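Local coordinates for protein leucyl-trna synthetase (Plasmodium falciparum, PDB 5FOD) that forms the editing domain of cytosolic leucyl-tRNA synthetase, the part of this class I enzyme that probably deacylates mischarged tRNA and is targeted by antimalarial benzoxaboroles, at residues 119-127 against 332-340. The protein carries 1 engineered substitution. Numbering follows the deposited sequence.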
loop_
_atom_site.group_PDB
_atom_site.type_symbol
_atom_site.label_atom_id
_atom_site.label_comp_id
_atom_site.label_asym_id
_atom_site.label_seq_id
_atom_site.Cartn_x
_atom_site.Cartn_y
_atom_site.Cartn_z
ATOM N N LEU A 119 -0.605 -9.654 -11.948
ATOM C CA LEU A 119 0.379 -8.954 -12.827
ATOM C C LEU A 119 -0.184 -7.673 -13.457
ATOM O O LEU A 119 -1.352 -7.583 -13.850
ATOM C CB LEU A 119 0.897 -9.897 -13.913
ATOM C CG LEU A 119 1.834 -11.019 -13.432
ATOM C CD1 LEU A 119 1.874 -12.197 -14.417
ATOM C CD2 LEU A 119 3.245 -10.516 -13.141
ATOM N N GLY A 120 0.664 -6.681 -13.605
ATOM C CA GLY A 120 0.230 -5.409 -14.181
ATOM C C GLY A 120 1.389 -4.664 -14.823
ATOM O O GLY A 120 2.565 -5.089 -14.779
ATOM N N PHE A 121 1.025 -3.547 -15.402
ATOM C CA PHE A 121 1.887 -2.682 -16.195
ATOM C C PHE A 121 2.418 -1.580 -15.327
ATOM O O PHE A 121 1.804 -1.184 -14.330
ATOM C CB PHE A 121 1.078 -2.027 -17.316
ATOM C CG PHE A 121 0.379 -3.015 -18.201
ATOM C CD1 PHE A 121 1.126 -3.898 -18.982
ATOM C CD2 PHE A 121 -1.004 -3.088 -18.232
ATOM C CE1 PHE A 121 0.495 -4.824 -19.783
ATOM C CE2 PHE A 121 -1.654 -4.011 -19.045
ATOM C CZ PHE A 121 -0.897 -4.869 -19.826
ATOM N N ASP A 122 3.566 -1.087 -15.736
ATOM C CA ASP A 122 4.256 -0.012 -15.074
ATOM C C ASP A 122 3.661 1.334 -15.407
ATOM O O ASP A 122 3.811 2.259 -14.663
ATOM C CB ASP A 122 5.720 -0.047 -15.504
ATOM C CG ASP A 122 6.621 0.694 -14.566
ATOM O OD1 ASP A 122 6.767 0.283 -13.370
ATOM O OD2 ASP A 122 7.185 1.700 -15.049
ATOM N N LYS A 123 2.970 1.406 -16.536
ATOM C CA LYS A 123 2.416 2.621 -17.085
ATOM C C LYS A 123 0.982 2.295 -17.468
ATOM O O LYS A 123 0.748 1.242 -18.047
ATOM C CB LYS A 123 3.249 2.973 -18.319
ATOM C CG LYS A 123 3.264 4.421 -18.721
ATOM C CD LYS A 123 4.575 4.811 -19.391
ATOM C CE LYS A 123 4.889 3.919 -20.566
ATOM N NZ LYS A 123 6.040 4.467 -21.300
ATOM N N GLN A 124 0.037 3.152 -17.072
ATOM C CA GLN A 124 -1.392 3.007 -17.365
ATOM C C GLN A 124 -1.866 3.681 -18.660
ATOM O O GLN A 124 -1.061 4.287 -19.371
ATOM C CB GLN A 124 -2.222 3.519 -16.166
ATOM C CG GLN A 124 -2.286 5.034 -15.992
ATOM C CD GLN A 124 -3.355 5.475 -15.018
ATOM O OE1 GLN A 124 -3.052 6.114 -14.016
ATOM N NE2 GLN A 124 -4.612 5.142 -15.308
ATOM N N ASN A 125 -3.174 3.544 -18.948
ATOM C CA ASN A 125 -3.871 4.144 -20.141
ATOM C C ASN A 125 -3.675 5.642 -20.317
ATOM O O ASN A 125 -3.307 6.095 -21.404
ATOM C CB ASN A 125 -5.394 3.908 -20.066
ATOM C CG ASN A 125 -5.788 2.477 -20.352
ATOM O OD1 ASN A 125 -4.953 1.655 -20.734
ATOM N ND2 ASN A 125 -7.073 2.162 -20.160
ATOM N N LEU A 126 -3.944 6.387 -19.237
ATOM C CA LEU A 126 -3.785 7.856 -19.177
ATOM C C LEU A 126 -2.482 8.357 -19.804
ATOM O O LEU A 126 -2.498 9.301 -20.603
ATOM C CB LEU A 126 -3.861 8.345 -17.723
ATOM C CG LEU A 126 -5.238 8.712 -17.169
ATOM C CD1 LEU A 126 -6.287 7.621 -17.373
ATOM C CD2 LEU A 126 -5.073 9.043 -15.695
ATOM N N HIS A 127 -1.367 7.721 -19.429
ATOM C CA HIS A 127 -0.066 7.965 -20.064
ATOM C C HIS A 127 -0.219 7.673 -21.566
ATOM O O HIS A 127 0.529 8.175 -22.397
ATOM C CB HIS A 127 1.046 7.056 -19.507
ATOM C CG HIS A 127 1.280 7.141 -18.021
ATOM N ND1 HIS A 127 0.607 6.346 -17.117
ATOM C CD2 HIS A 127 2.181 7.844 -17.292
ATOM C CE1 HIS A 127 1.052 6.578 -15.894
ATOM N NE2 HIS A 127 2.005 7.488 -15.972
ATOM N N ILE A 332 3.151 10.728 -11.010
ATOM C CA ILE A 332 2.647 10.025 -12.196
ATOM C C ILE A 332 3.661 10.077 -13.327
ATOM O O ILE A 332 3.910 9.071 -14.012
ATOM C CB ILE A 332 1.258 10.570 -12.606
ATOM C CG1 ILE A 332 0.150 9.776 -11.907
ATOM C CG2 ILE A 332 1.018 10.444 -14.109
ATOM C CD1 ILE A 332 0.248 9.666 -10.412
ATOM N N ARG A 333 4.295 11.231 -13.476
ATOM C CA ARG A 333 5.312 11.441 -14.508
ATOM C C ARG A 333 6.560 10.583 -14.289
ATOM O O ARG A 333 7.102 9.994 -15.230
ATOM C CB ARG A 333 5.662 12.940 -14.534
ATOM C CG ARG A 333 6.340 13.419 -15.796
ATOM C CD ARG A 333 6.664 14.900 -15.700
ATOM N NE ARG A 333 7.710 15.106 -14.689
ATOM C CZ ARG A 333 7.586 15.736 -13.512
ATOM N NH1 ARG A 333 6.437 16.320 -13.125
ATOM N NH2 ARG A 333 8.658 15.803 -12.704
ATOM N N ASN A 334 7.013 10.503 -13.034
ATOM C CA ASN A 334 8.162 9.650 -12.636
ATOM C C ASN A 334 7.887 8.155 -12.549
ATOM O O ASN A 334 8.749 7.402 -12.131
ATOM C CB ASN A 334 8.757 10.141 -11.317
ATOM C CG ASN A 334 9.333 11.561 -11.430
ATOM O OD1 ASN A 334 9.944 11.908 -12.424
ATOM N ND2 ASN A 334 9.106 12.377 -10.425
ATOM N N LEU A 335 6.696 7.732 -12.928
ATOM C CA LEU A 335 6.271 6.331 -12.888
ATOM C C LEU A 335 6.356 5.730 -11.508
ATOM O O LEU A 335 6.548 4.539 -11.362
ATOM C CB LEU A 335 7.023 5.490 -13.945
ATOM C CG LEU A 335 6.911 6.013 -15.395
ATOM C CD1 LEU A 335 7.386 4.951 -16.387
ATOM C CD2 LEU A 335 5.520 6.438 -15.765
ATOM N N ASP A 336 6.169 6.573 -10.507
ATOM C CA ASP A 336 6.138 6.147 -9.093
ATOM C C ASP A 336 4.710 5.851 -8.580
ATOM O O ASP A 336 4.536 5.399 -7.448
ATOM C CB ASP A 336 6.813 7.204 -8.222
ATOM C CG ASP A 336 8.309 7.284 -8.458
ATOM O OD1 ASP A 336 8.985 6.229 -8.396
ATOM O OD2 ASP A 336 8.813 8.395 -8.696
ATOM N N GLY A 337 3.702 6.057 -9.428
ATOM C CA GLY A 337 2.323 5.879 -9.064
ATOM C C GLY A 337 1.342 6.067 -10.190
ATOM O O GLY A 337 1.709 6.167 -11.354
ATOM N N PHE A 338 0.065 6.062 -9.816
ATOM C CA PHE A 338 -1.037 6.099 -10.713
ATOM C C PHE A 338 -2.104 6.957 -10.109
ATOM O O PHE A 338 -2.144 7.166 -8.891
ATOM C CB PHE A 338 -1.630 4.700 -10.870
ATOM C CG PHE A 338 -0.672 3.672 -11.392
ATOM C CD1 PHE A 338 -0.243 3.741 -12.707
ATOM C CD2 PHE A 338 -0.252 2.614 -10.606
ATOM C CE1 PHE A 338 0.637 2.812 -13.213
ATOM C CE2 PHE A 338 0.628 1.666 -11.106
ATOM C CZ PHE A 338 1.071 1.766 -12.422
ATOM N N LEU A 339 -2.989 7.436 -10.975
ATOM C CA LEU A 339 -4.222 8.070 -10.578
ATOM C C LEU A 339 -5.264 6.996 -10.664
ATOM O O LEU A 339 -5.255 6.232 -11.624
ATOM C CB LEU A 339 -4.569 9.190 -11.530
ATOM C CG LEU A 339 -3.601 10.371 -11.592
ATOM C CD1 LEU A 339 -4.169 11.426 -12.546
ATOM C CD2 LEU A 339 -3.334 10.964 -10.208
ATOM N N TYR A 340 -6.102 6.895 -9.632
ATOM C CA TYR A 340 -7.104 5.847 -9.509
ATOM C C TYR A 340 -8.475 6.477 -9.084
ATOM O O TYR A 340 -8.502 7.268 -8.140
ATOM C CB TYR A 340 -6.648 4.862 -8.468
ATOM C CG TYR A 340 -7.617 3.793 -8.080
ATOM C CD1 TYR A 340 -8.504 3.992 -7.029
ATOM C CD2 TYR A 340 -7.638 2.564 -8.712
ATOM C CE1 TYR A 340 -9.399 3.033 -6.654
ATOM C CE2 TYR A 340 -8.531 1.568 -8.324
ATOM C CZ TYR A 340 -9.417 1.816 -7.300
ATOM O OH TYR A 340 -10.308 0.873 -6.871
#
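Ile332 O takes two N-H groups from opposite faces of its carbonyl plane: His127 NE2 at 3.2 Å and Leu335 N at 3.3 Å. The second bond belongs to the Schellman motif that ends helix 320-333, with Leu335 at positive phi; the first joins the loop after strand 114-120 to the C-terminal end of this helix. The carbonyl oxygen lies in the imidazole plane and the N-H points nearly straight at it (162°), although His127 is poorly ordered. Lys123 CG lies over the rim of one imidazole face, and Leu335 CD2 approaches NE2 obliquely at 3.7 Å. The other methyl, Leu335 CD1, packs against Asp122 OD2, whose partner oxygen OD1 forms a salt bridge with Lys12 of strand 7-15. The Phe338 ring packs against the loop backbone, its CE1 3.5 Å from Asp122 O. The Gln124 side chain passes Phe338 in the opposite direction, OE1 at the ring edge; chi1 of 74° tucks CG between backbone N and carbonyl carbon. Gln124 OE1 accepts a weak bond from Leu339 N at 3.3 Å, with Leu339 O equally near but not bonded, while NE2 is held by Gln164 O. Leu126, also poorly ordered, brings CD2 to 4.1 Å from Leu339 CD1.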